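Local coordinates for sulfur oxidation protein soxB (Thermus thermophilus, PDB 2WDD) that hydrolyses the sulfur-sulfur bond of a cysteine S-thiosulfonate in the Sox sulfur-oxidation pathway and carries two manganese ions, at residues M104-R112 against V148-G156; E397-R405 against G464-L472. One frame throughout, in Å; residues are numbered along the deposited sequence. Where two conformers were deposited one is given.

How the interactions relate
Interaction 1 comes first along the chain and closes before interaction 2 opens; their centres lie about 34 Å apart on opposite sides of the chain's centre, with nearest atoms about 15 Å apart. Interaction 1 packs helix 104-120 on helix 146-155, helices that lead into the neighbouring parallel strands 124-129 and 159-160 of a mixed sheet in the N-terminal half. Interaction 2 pairs strands 398-401 and 468-470 in the 5'-nucleotidase-type C-terminal domain, in a different sheet. Val148 of interaction 1 is about 13 Å from a manganese ion, side chain to ion, whereas the Arg405 side chain of interaction 2 comes to about 6 Å, so the C-terminal domain contributes directly to the metal surroundings.

Interaction 1 of 2, residues M104-R112 against V148-G156; sequences MGALTALIR and VVRWQNLVG
Val148 CG1 meets the methyl end of Met104 (CE, 3.9 Å) at the start of a nearly parallel helix pair, whose short axes run 10.5 Å apart at 24°. One turn on, Trp151 gives the largest share of the contact. With its CG anti to the backbone N (chi1 164°), the indole is swung across to the other helix, and the extended Met104 side chain lies over one of its faces. Met104 CB makes a CH-pi contact 3.7 Å from the centroid of the five-membered ring, and Met104 SD sits over the same ring at 4.1 Å, a Met-aromatic contact. Farther round the indole, Leu107 CD2 touches CH2 of Trp151. At the ring edge, Trp151 NE1 donates in the ring plane to Thr108 OG1 (2.7 Å, 162° at the hydrogen), which in turn donates to Met104 O at 2.7 Å. A phenylalanine here lacks the indole N-H and would probably leave Thr108 OG1 without its donor and Met104 with less ring to lie on. Leu154 O then accepts from Arg112 NH2 (3.0 Å), whose stronger partner is Asp344. Val155, deposited in two conformers, packs CG2 on Ile111 CD1 (3.8 Å), while CG1 in the one described lies toward the rim of the indole face opposite Met104; a water links its O to Arg112 NE. Apolar packing around one polar relay thus runs to the helix end, charge and water beside it.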
ATOM      1  N   MET A 104      -6.309 -11.279  -9.664  1.00 12.39           N
ATOM      2  CA  MET A 104      -5.570 -11.045 -10.899  1.00 11.81           C
ATOM      3  C   MET A 104      -6.433 -11.380 -12.115  1.00 15.80           C
ATOM      4  O   MET A 104      -6.305 -10.752 -13.170  1.00 16.18           O
ATOM      5  CB  MET A 104      -4.281 -11.864 -10.914  1.00 13.07           C
ATOM      6  CG  MET A 104      -3.214 -11.294  -9.994  1.00 14.53           C
ATOM      7  SD  MET A 104      -1.913 -12.482  -9.654  1.00 16.94           S
ATOM      8  CE  MET A 104      -0.750 -11.463  -8.776  1.00 14.95           C
ATOM      9  N   GLY A 105      -7.335 -12.344 -11.959  1.00 14.21           N
ATOM     10  CA  GLY A 105      -8.222 -12.713 -13.048  1.00 14.38           C
ATOM     11  C   GLY A 105      -9.085 -11.543 -13.471  1.00 16.19           C
ATOM     12  O   GLY A 105      -9.070 -11.118 -14.631  1.00 15.69           O
ATOM     13  N   ALA A 106      -9.823 -10.993 -12.513  1.00 13.19           N
ATOM     14  CA  ALA A 106     -10.705  -9.864 -12.794  1.00 13.03           C
ATOM     15  C   ALA A 106      -9.955  -8.604 -13.231  1.00 15.45           C
ATOM     16  O   ALA A 106     -10.406  -7.893 -14.130  1.00 14.82           O
ATOM     17  CB  ALA A 106     -11.593  -9.577 -11.605  1.00 13.63           C
ATOM     18  N   LEU A 107      -8.813  -8.324 -12.607  1.00 13.37           N
ATOM     19  CA  LEU A 107      -8.033  -7.145 -12.987  1.00 12.25           C
ATOM     20  C   LEU A 107      -7.577  -7.291 -14.439  1.00 14.85           C
ATOM     21  O   LEU A 107      -7.614  -6.338 -15.216  1.00 12.69           O
ATOM     22  CB  LEU A 107      -6.845  -6.935 -12.033  1.00 11.44           C
ATOM     23  CG  LEU A 107      -5.854  -5.804 -12.344  1.00 14.02           C
ATOM     24  CD1 LEU A 107      -6.549  -4.443 -12.443  1.00 13.05           C
ATOM     25  CD2 LEU A 107      -4.718  -5.759 -11.329  1.00 14.58           C
ATOM     26  N   THR A 108      -7.178  -8.504 -14.813  1.00 13.44           N
ATOM     27  CA  THR A 108      -6.770  -8.770 -16.198  1.00 13.26           C
ATOM     28  C   THR A 108      -7.945  -8.593 -17.156  1.00 18.08           C
ATOM     29  O   THR A 108      -7.806  -7.963 -18.206  1.00 17.85           O
ATOM     30  CB  THR A 108      -6.173 -10.168 -16.324  1.00 16.17           C
ATOM     31  OG1 THR A 108      -5.030 -10.269 -15.470  1.00 17.78           O
ATOM     32  CG2 THR A 108      -5.757 -10.445 -17.763  1.00 14.44           C
ATOM     33  N   ALA A 109      -9.101  -9.137 -16.789  1.00 15.64           N
ATOM     34  CA  ALA A 109     -10.296  -9.017 -17.624  1.00 15.97           C
ATOM     35  C   ALA A 109     -10.633  -7.547 -17.872  1.00 19.64           C
ATOM     36  O   ALA A 109     -10.935  -7.142 -19.000  1.00 19.76           O
ATOM     37  CB  ALA A 109     -11.478  -9.730 -16.967  1.00 16.63           C
ATOM     38  N   LEU A 110     -10.559  -6.745 -16.812  1.00 15.19           N
ATOM     39  CA  LEU A 110     -10.849  -5.321 -16.914  1.00 14.80           C
ATOM     40  C   LEU A 110      -9.821  -4.578 -17.770  1.00 17.27           C
ATOM     41  O   LEU A 110     -10.178  -3.787 -18.642  1.00 17.33           O
ATOM     42  CB  LEU A 110     -10.940  -4.696 -15.519  1.00 14.17           C
ATOM     43  CG  LEU A 110     -11.292  -3.205 -15.484  1.00 17.17           C
ATOM     44  CD1 LEU A 110     -12.568  -2.934 -16.287  1.00 17.37           C
ATOM     45  CD2 LEU A 110     -11.450  -2.757 -14.040  1.00 17.27           C
ATOM     46  N   ILE A 111      -8.536  -4.821 -17.525  1.00 13.95           N
ATOM     47  CA  ILE A 111      -7.495  -4.167 -18.307  1.00 12.64           C
ATOM     48  C   ILE A 111      -7.681  -4.502 -19.785  1.00 18.10           C
ATOM     49  O   ILE A 111      -7.583  -3.628 -20.644  1.00 17.70           O
ATOM     50  CB  ILE A 111      -6.086  -4.590 -17.822  1.00 14.28           C
ATOM     51  CG1 ILE A 111      -5.806  -4.007 -16.433  1.00 12.82           C
ATOM     52  CG2 ILE A 111      -5.003  -4.171 -18.826  1.00 14.49           C
ATOM     53  CD1 ILE A 111      -4.581  -4.591 -15.750  1.00 15.13           C
ATOM     54  N   ARG A 112      -7.932  -5.772 -20.076  1.00 17.55           N
ATOM     55  CA  ARG A 112      -8.103  -6.197 -21.465  1.00 17.67           C
ATOM     56  C   ARG A 112      -9.329  -5.552 -22.095  1.00 22.24           C
ATOM     57  O   ARG A 112      -9.295  -5.129 -23.249  1.00 22.84           O
ATOM     58  CB  ARG A 112      -8.189  -7.720 -21.551  1.00 17.58           C
ATOM     59  CG  ARG A 112      -6.843  -8.383 -21.400  1.00 19.19           C
ATOM     60  CD  ARG A 112      -6.960  -9.881 -21.414  1.00 21.08           C
ATOM     61  NE  ARG A 112      -5.656 -10.505 -21.225  1.00 20.78           N
ATOM     62  CZ  ARG A 112      -5.479 -11.782 -20.909  1.00 20.64           C
ATOM     63  NH1 ARG A 112      -6.528 -12.576 -20.753  1.00 18.79           N
ATOM     64  NH2 ARG A 112      -4.255 -12.260 -20.751  1.00 18.47           N
ATOM     65  N   VAL A 148       3.891 -13.812  -9.723  1.00 12.87           N
ATOM     66  CA  VAL A 148       3.353 -12.478  -9.959  1.00 12.25           C
ATOM     67  C   VAL A 148       3.896 -11.894 -11.266  1.00 14.35           C
ATOM     68  O   VAL A 148       3.154 -11.260 -12.020  1.00 14.39           O
ATOM     69  CB  VAL A 148       3.644 -11.535  -8.785  1.00 13.92           C
ATOM     70  CG1 VAL A 148       2.966 -10.175  -9.021  1.00 12.62           C
ATOM     71  CG2 VAL A 148       3.206 -12.158  -7.473  1.00 13.67           C
ATOM     72  N   VAL A 149       5.190 -12.090 -11.519  1.00 12.04           N
ATOM     73  CA  VAL A 149       5.818 -11.589 -12.745  1.00 12.41           C
ATOM     74  C   VAL A 149       5.196 -12.293 -13.943  1.00 16.17           C
ATOM     75  O   VAL A 149       4.893 -11.665 -14.962  1.00 15.30           O
ATOM     76  CB  VAL A 149       7.347 -11.791 -12.730  1.00 15.51           C
ATOM     77  CG1 VAL A 149       7.949 -11.338 -14.063  1.00 15.45           C
ATOM     78  CG2 VAL A 149       7.984 -11.039 -11.560  1.00 15.12           C
ATOM     79  N   ARG A 150       4.998 -13.599 -13.824  1.00 14.64           N
ATOM     80  CA  ARG A 150       4.380 -14.340 -14.919  1.00 15.40           C
ATOM     81  C   ARG A 150       2.985 -13.806 -15.197  1.00 18.84           C
ATOM     82  O   ARG A 150       2.563 -13.728 -16.349  1.00 18.77           O
ATOM     83  CB  ARG A 150       4.363 -15.847 -14.647  1.00 15.38           C
ATOM     84  CG  ARG A 150       5.758 -16.459 -14.688  1.00 22.22           C
ATOM     85  CD  ARG A 150       5.754 -17.984 -14.721  1.00 28.11           C
ATOM     86  NE  ARG A 150       7.120 -18.511 -14.773  1.00 35.33           N
ATOM     87  CZ  ARG A 150       7.864 -18.575 -15.876  1.00 46.62           C
ATOM     88  NH1 ARG A 150       7.368 -18.177 -17.040  1.00 31.52           N
ATOM     89  NH2 ARG A 150       9.103 -19.044 -15.820  1.00 33.78           N
ATOM     90  N   TRP A 151       2.285 -13.384 -14.148  1.00 15.31           N
ATOM     91  CA  TRP A 151       0.974 -12.790 -14.345  1.00 15.14           C
ATOM     92  C   TRP A 151       1.091 -11.439 -15.063  1.00 16.68           C
ATOM     93  O   TRP A 151       0.336 -11.155 -16.000  1.00 16.06           O
ATOM     94  CB  TRP A 151       0.209 -12.641 -13.029  1.00 14.29           C
ATOM     95  CG  TRP A 151      -0.921 -11.698 -13.205  1.00 15.39           C
ATOM     96  CD1 TRP A 151      -2.068 -11.923 -13.919  1.00 18.31           C
ATOM     97  CD2 TRP A 151      -0.954 -10.321 -12.820  1.00 15.00           C
ATOM     98  NE1 TRP A 151      -2.833 -10.788 -13.951  1.00 17.90           N
ATOM     99  CE2 TRP A 151      -2.162  -9.781 -13.304  1.00 18.42           C
ATOM    100  CE3 TRP A 151      -0.081  -9.489 -12.111  1.00 15.65           C
ATOM    101  CZ2 TRP A 151      -2.534  -8.453 -13.076  1.00 17.51           C
ATOM    102  CZ3 TRP A 151      -0.448  -8.171 -11.892  1.00 17.10           C
ATOM    103  CH2 TRP A 151      -1.660  -7.665 -12.382  1.00 17.71           C
ATOM    104  N   GLN A 152       2.052 -10.608 -14.656  1.00 11.70           N
ATOM    105  CA  GLN A 152       2.228  -9.321 -15.327  1.00 11.75           C
ATOM    106  C   GLN A 152       2.427  -9.557 -16.824  1.00 16.29           C
ATOM    107  O   GLN A 152       1.920  -8.807 -17.664  1.00 16.81           O
ATOM    108  CB  GLN A 152       3.441  -8.572 -14.776  1.00 12.10           C
ATOM    109  CG  GLN A 152       3.250  -7.913 -13.415  1.00 11.91           C
ATOM    110  CD  GLN A 152       4.554  -7.322 -12.910  1.00 14.69           C
ATOM    111  OE1 GLN A 152       5.568  -8.015 -12.847  1.00 12.66           O
ATOM    112  NE2 GLN A 152       4.553  -6.031 -12.607  1.00 13.98           N
ATOM    113  N   ASN A 153       3.151 -10.625 -17.147  1.00 14.82           N
ATOM    114  CA  ASN A 153       3.423 -10.962 -18.541  1.00 15.00           C
ATOM    115  C   ASN A 153       2.164 -11.404 -19.290  1.00 19.70           C
ATOM    116  O   ASN A 153       2.023 -11.129 -20.485  1.00 20.12           O
ATOM    117  CB  ASN A 153       4.503 -12.040 -18.619  1.00 15.66           C
ATOM    118  CG  ASN A 153       5.885 -11.498 -18.316  1.00 19.31           C
ATOM    119  OD1 ASN A 153       6.082 -10.284 -18.234  1.00 17.46           O
ATOM    120  ND2 ASN A 153       6.850 -12.395 -18.139  1.00 17.21           N
ATOM    121  N   LEU A 154       1.253 -12.088 -18.601  1.00 16.40           N
ATOM    122  CA  LEU A 154       0.005 -12.503 -19.226  1.00 16.17           C
ATOM    123  C   LEU A 154      -0.855 -11.273 -19.540  1.00 20.11           C
ATOM    124  O   LEU A 154      -1.442 -11.171 -20.617  1.00 19.08           O
ATOM    125  CB  LEU A 154      -0.773 -13.463 -18.325  1.00 16.27           C
ATOM    126  CG  LEU A 154      -0.204 -14.869 -18.171  1.00 20.67           C
ATOM    127  CD1 LEU A 154      -0.960 -15.638 -17.094  1.00 20.95           C
ATOM    128  CD2 LEU A 154      -0.272 -15.600 -19.513  1.00 21.28           C
ATOM    129  N   VAL A 155      -0.935 -10.331 -18.601  1.00 16.02           N
ATOM    130  CA  VAL A 155      -1.723  -9.132 -18.866  1.00 15.39           C
ATOM    131  C   VAL A 155      -1.030  -8.222 -19.881  1.00 18.29           C
ATOM    132  O   VAL A 155      -1.679  -7.675 -20.775  1.00 18.79           O
ATOM    133  CB  VAL A 155      -2.118  -8.382 -17.575  0.65 19.59           C
ATOM    134  CG1 VAL A 155      -0.953  -8.300 -16.617  0.65 19.34           C
ATOM    135  CG2 VAL A 155      -2.644  -6.987 -17.910  0.65 19.32           C
ATOM    136  N   GLY A 156       0.292  -8.106 -19.777  1.00 13.10           N
ATOM    137  CA  GLY A 156       1.089  -7.268 -20.655  1.00 13.35           C
ATOM    138  C   GLY A 156       1.324  -5.891 -20.048  1.00 18.84           C
ATOM    139  O   GLY A 156       0.754  -4.901 -20.495  1.00 21.13           O
TER
HETATM  140  O   HOH W   1      -3.527  -9.057 -22.366  1.00 22.34           O

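Interaction 2 of 2, residues E397-R405 against G464-L472; sequences EVVFSPAVR and GDVSRVFGL
A short antiparallel ladder in the mixed sheet of the C-terminal domain joins Val399-Ser401 to Arg468-Phe470. Val399 and Phe470 form one hydrogen-bonded pair, N and O of each bonding to O and N of the other; Ser401 and Arg468 form the second, with Ser401 N to Arg468 O at 2.8 Å and nearly straight (172°). Between them stands the non-hydrogen-bonded pair of Phe400 and Val469. Their side chains lie side by side, and Val469 CG1 sits over the middle of the Phe400 ring, 3.9 Å from its centroid and 9° off the normal. The ladder ends in a type II turn from Val469 to Leu472, where Gly471 CA approaches Glu397 O; a CB on Gly471 would collide with that oxygen, and a water links Glu397 O to Gly471 O.

Regular strand pairing stops at Ser401, whose O takes, besides Arg468 N, a second donor, Ser467 OG in the conformer described, from above its carbonyl plane. Ala403, centre of an inverse gamma turn, places CB over a face of the Arg468 guanidinium. The Arg468 chain bends at chi2 (80°), which turns NH1 back to Val466 O at 2.9 Å, while Asp382 takes NE. At the far end Arg405 grips Asp465 side-on in a salt bridge: NE reaches OD2 at 2.6 Å and NH1 reaches OD1 at 3.1 Å, both from above the carboxylate plane, though both residues have a second conformer and the exact lengths are uncertain. Arg374 also bridges to Asp465, and the Arg405 side chain lies about 4 Å from a bound sulfate and about 3 Å from that of the manganese ligand His288.

Strand 501-507 runs parallel along strand 398-401, Phe400 touches Val445 of helix 439-453, and helix 380-392 packs against Val399, Ser401 and Phe470.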
ATOM      1  N   GLU A 397       4.241  -8.098  27.571  1.00 12.25           N
ATOM      2  CA  GLU A 397       3.445  -6.986  28.075  1.00 12.19           C
ATOM      3  C   GLU A 397       2.939  -6.044  26.993  1.00 14.59           C
ATOM      4  O   GLU A 397       1.846  -5.502  27.111  1.00 13.90           O
ATOM      5  CB  GLU A 397       4.210  -6.211  29.146  1.00 13.76           C
ATOM      6  CG  GLU A 397       4.507  -7.082  30.362  1.00 18.50           C
ATOM      7  CD  GLU A 397       5.625  -6.548  31.224  1.00 33.23           C
ATOM      8  OE1 GLU A 397       5.328  -5.743  32.120  1.00 22.44           O
ATOM      9  OE2 GLU A 397       6.779  -7.001  31.068  1.00 31.39           O
ATOM     10  N   VAL A 398       3.739  -5.848  25.946  1.00 11.34           N
ATOM     11  CA  VAL A 398       3.345  -4.973  24.844  1.00 10.88           C
ATOM     12  C   VAL A 398       3.722  -5.636  23.522  1.00 12.32           C
ATOM     13  O   VAL A 398       4.823  -6.161  23.375  1.00 11.38           O
ATOM     14  CB  VAL A 398       3.990  -3.578  24.972  1.00 14.62           C
ATOM     15  CG1 VAL A 398       3.338  -2.781  26.100  1.00 14.11           C
ATOM     16  CG2 VAL A 398       5.500  -3.690  25.175  1.00 14.71           C
ATOM     17  N   VAL A 399       2.811  -5.601  22.553  1.00  9.99           N
ATOM     18  CA  VAL A 399       3.086  -6.169  21.234  1.00  9.33           C
ATOM     19  C   VAL A 399       3.047  -5.038  20.214  1.00 12.34           C
ATOM     20  O   VAL A 399       1.998  -4.409  20.046  1.00 11.49           O
ATOM     21  CB  VAL A 399       2.058  -7.242  20.843  1.00 11.23           C
ATOM     22  CG1 VAL A 399       2.381  -7.817  19.465  1.00 10.89           C
ATOM     23  CG2 VAL A 399       1.958  -8.347  21.921  1.00 11.22           C
ATOM     24  N   PHE A 400       4.170  -4.801  19.531  1.00  9.55           N
ATOM     25  CA  PHE A 400       4.240  -3.755  18.510  1.00  8.34           C
ATOM     26  C   PHE A 400       3.992  -4.364  17.138  1.00 11.46           C
ATOM     27  O   PHE A 400       4.787  -5.175  16.663  1.00 11.51           O
ATOM     28  CB  PHE A 400       5.632  -3.095  18.503  1.00  9.53           C
ATOM     29  CG  PHE A 400       5.929  -2.282  19.725  1.00  9.83           C
ATOM     30  CD1 PHE A 400       5.852  -0.897  19.685  1.00 11.13           C
ATOM     31  CD2 PHE A 400       6.335  -2.891  20.905  1.00 11.71           C
ATOM     32  CE1 PHE A 400       6.158  -0.130  20.796  1.00 12.51           C
ATOM     33  CE2 PHE A 400       6.635  -2.126  22.028  1.00 13.58           C
ATOM     34  CZ  PHE A 400       6.528  -0.745  21.978  1.00 12.39           C
ATOM     35  N   SER A 401       2.894  -3.957  16.502  1.00  9.17           N
ATOM     36  CA  SER A 401       2.543  -4.450  15.171  1.00  7.98           C
ATOM     37  C   SER A 401       2.853  -3.373  14.151  1.00 11.48           C
ATOM     38  O   SER A 401       2.590  -2.189  14.384  1.00 10.44           O
ATOM     39  CB  SER A 401       1.048  -4.795  15.107  1.00 10.33           C
ATOM     40  OG  SER A 401       0.764  -5.992  15.814  1.00 13.25           O
ATOM     41  N   PRO A 402       3.412  -3.772  13.000  1.00  8.42           N
ATOM     42  CA  PRO A 402       3.803  -2.826  11.950  1.00  9.03           C
ATOM     43  C   PRO A 402       2.588  -2.259  11.228  1.00 11.24           C
ATOM     44  O   PRO A 402       1.722  -3.002  10.739  1.00 10.63           O
ATOM     45  CB  PRO A 402       4.638  -3.693  11.002  1.00 10.79           C
ATOM     46  CG  PRO A 402       4.035  -5.076  11.142  1.00 13.49           C
ATOM     47  CD  PRO A 402       3.598  -5.179  12.595  1.00 10.33           C
ATOM     48  N   ALA A 403       2.561  -0.937  11.116  1.00  9.86           N
ATOM     49  CA  ALA A 403       1.453  -0.248  10.484  1.00  9.32           C
ATOM     50  C   ALA A 403       1.603  -0.137   8.975  1.00 13.47           C
ATOM     51  O   ALA A 403       1.501   0.955   8.417  1.00 13.81           O
ATOM     52  CB  ALA A 403       1.271   1.128  11.106  1.00 11.10           C
ATOM     53  N   VAL A 404       1.820  -1.271   8.318  1.00  9.52           N
ATOM     54  CA  VAL A 404       1.914  -1.288   6.863  1.00  8.93           C
ATOM     55  C   VAL A 404       0.531  -1.016   6.278  1.00 11.46           C
ATOM     56  O   VAL A 404      -0.496  -1.237   6.934  1.00 11.66           O
ATOM     57  CB  VAL A 404       2.492  -2.607   6.328  1.00 11.73           C
ATOM     58  CG1 VAL A 404       3.950  -2.770   6.740  1.00 11.09           C
ATOM     59  CG2 VAL A 404       1.632  -3.819   6.741  1.00 11.19           C
ATOM     60  N   ARG A 405       0.510  -0.535   5.038  1.00  8.77           N
ATOM     61  CA  ARG A 405      -0.778  -0.257   4.407  0.70  8.47           C
ATOM     62  C   ARG A 405      -1.294  -1.394   3.541  1.00 10.11           C
ATOM     63  O   ARG A 405      -2.395  -1.315   3.006  1.00 10.19           O
ATOM     64  CB  ARG A 405      -0.791   1.090   3.672  0.70 10.16           C
ATOM     65  CG  ARG A 405      -0.896   2.271   4.642  0.70  9.10           C
ATOM     66  CD  ARG A 405      -0.959   3.632   3.961  0.70  8.80           C
ATOM     67  NE  ARG A 405      -1.015   4.682   4.974  0.70 10.17           N
ATOM     68  CZ  ARG A 405      -1.275   5.957   4.718  0.70 14.73           C
ATOM     69  NH1 ARG A 405      -1.312   6.830   5.717  0.70 10.84           N
ATOM     70  NH2 ARG A 405      -1.476   6.359   3.469  0.70 11.37           N
ATOM     71  N   GLY A 464       1.633   8.934   7.070  0.50 13.17           N
ATOM     72  CA  GLY A 464       1.911   7.545   7.387  0.50 12.47           C
ATOM     73  C   GLY A 464       1.186   7.064   8.629  0.50 14.93           C
ATOM     74  O   GLY A 464       0.582   7.855   9.347  0.50 14.25           O
ATOM     75  N   ASP A 465       1.251   5.758   8.870  0.50 11.55           N
ATOM     76  CA  ASP A 465       0.592   5.138  10.008  0.50 10.54           C
ATOM     77  C   ASP A 465       1.533   4.702  11.131  0.50 13.18           C
ATOM     78  O   ASP A 465       2.689   4.323  10.922  0.50 13.16           O
ATOM     79  CB  ASP A 465      -0.310   3.988   9.559  0.50 11.38           C
ATOM     80  CG  ASP A 465      -1.186   4.366   8.381  0.50 15.45           C
ATOM     81  OD1 ASP A 465      -1.869   5.410   8.456  0.50 15.38           O
ATOM     82  OD2 ASP A 465      -1.172   3.634   7.372  0.50 19.82           O
ATOM     83  N   VAL A 466       0.963   4.724  12.324  1.00  8.43           N
ATOM     84  CA  VAL A 466       1.615   4.489  13.618  1.00  8.06           C
ATOM     85  C   VAL A 466       1.516   3.047  14.102  1.00 10.48           C
ATOM     86  O   VAL A 466       0.428   2.463  14.124  1.00 10.39           O
ATOM     87  CB  VAL A 466       0.988   5.391  14.701  1.00 10.76           C
ATOM     88  CG1 VAL A 466       1.697   5.219  16.061  1.00 10.85           C
ATOM     89  CG2 VAL A 466       0.989   6.849  14.252  1.00 10.08           C
ATOM     90  N   SER A 467       2.654   2.490  14.507  1.00  8.45           N
ATOM     91  CA  SER A 467       2.716   1.136  15.051  0.50  8.30           C
ATOM     92  C   SER A 467       1.597   0.949  16.074  1.00 10.56           C
ATOM     93  O   SER A 467       1.317   1.860  16.869  1.00 10.03           O
ATOM     94  CB  SER A 467       4.066   0.939  15.750  0.50 12.45           C
ATOM     95  OG  SER A 467       4.158  -0.337  16.360  0.50 17.77           O
ATOM     96  N   ARG A 468       0.971  -0.224  16.056  1.00  8.38           N
ATOM     97  CA  ARG A 468      -0.102  -0.538  16.996  1.00  8.49           C
ATOM     98  C   ARG A 468       0.512  -1.284  18.165  1.00 12.67           C
ATOM     99  O   ARG A 468       1.239  -2.249  17.966  1.00 13.13           O
ATOM    100  CB  ARG A 468      -1.172  -1.399  16.327  1.00  9.00           C
ATOM    101  CG  ARG A 468      -1.882  -0.702  15.168  1.00 10.68           C
ATOM    102  CD  ARG A 468      -1.062  -0.718  13.862  1.00 12.28           C
ATOM    103  NE  ARG A 468      -1.972  -0.601  12.730  1.00  9.51           N
ATOM    104  CZ  ARG A 468      -2.424   0.548  12.224  1.00 10.15           C
ATOM    105  NH1 ARG A 468      -1.949   1.719  12.651  1.00  9.32           N
ATOM    106  NH2 ARG A 468      -3.324   0.507  11.250  1.00 10.10           N
ATOM    107  N   VAL A 469       0.259  -0.807  19.378  1.00 10.80           N
ATOM    108  CA  VAL A 469       0.865  -1.407  20.558  1.00  9.98           C
ATOM    109  C   VAL A 469      -0.176  -2.011  21.478  1.00 13.14           C
ATOM    110  O   VAL A 469      -0.824  -1.316  22.259  1.00 13.29           O
ATOM    111  CB  VAL A 469       1.770  -0.422  21.310  1.00 13.31           C
ATOM    112  CG1 VAL A 469       2.658  -1.194  22.280  1.00 13.09           C
ATOM    113  CG2 VAL A 469       2.614   0.392  20.324  1.00 12.94           C
ATOM    114  N   PHE A 470      -0.362  -3.311  21.337  1.00 10.43           N
ATOM    115  CA  PHE A 470      -1.344  -4.006  22.153  1.00 11.10           C
ATOM    116  C   PHE A 470      -0.774  -4.173  23.551  1.00 13.50           C
ATOM    117  O   PHE A 470       0.361  -4.633  23.707  1.00 13.35           O
ATOM    118  CB  PHE A 470      -1.657  -5.367  21.550  1.00 13.00           C
ATOM    119  CG  PHE A 470      -2.776  -6.081  22.240  1.00 13.69           C
ATOM    120  CD1 PHE A 470      -4.054  -5.536  22.273  1.00 15.17           C
ATOM    121  CD2 PHE A 470      -2.547  -7.287  22.869  1.00 15.57           C
ATOM    122  CE1 PHE A 470      -5.077  -6.185  22.934  1.00 15.96           C
ATOM    123  CE2 PHE A 470      -3.580  -7.948  23.525  1.00 17.93           C
ATOM    124  CZ  PHE A 470      -4.834  -7.398  23.557  1.00 15.20           C
ATOM    125  N   GLY A 471      -1.550  -3.788  24.562  1.00 11.53           N
ATOM    126  CA  GLY A 471      -1.112  -3.855  25.950  1.00 12.75           C
ATOM    127  C   GLY A 471      -0.854  -2.475  26.531  1.00 16.58           C
ATOM    128  O   GLY A 471      -0.583  -2.317  27.720  1.00 15.65           O
ATOM    129  N   LEU A 472      -0.955  -1.467  25.679  1.00 13.78           N
ATOM    130  CA  LEU A 472      -0.708  -0.095  26.073  1.00 14.28           C
ATOM    131  C   LEU A 472      -1.879   0.789  25.640  1.00 14.06           C
ATOM    132  O   LEU A 472      -2.640   0.438  24.725  1.00 12.34           O
ATOM    133  CB  LEU A 472       0.597   0.350  25.374  1.00 15.86           C
ATOM    134  CG  LEU A 472       1.039   1.796  25.230  1.00 21.19           C
ATOM    135  CD1 LEU A 472       2.552   1.818  25.046  1.00 21.43           C
ATOM    136  CD2 LEU A 472       0.346   2.422  24.039  1.00 20.29           C
TER
HETATM  137  O   HOH W   2      -0.207  -5.026  29.147  1.00 25.83           O
HETATM  138  O   HOH W   3       1.517   3.355   6.912  0.50 19.75           O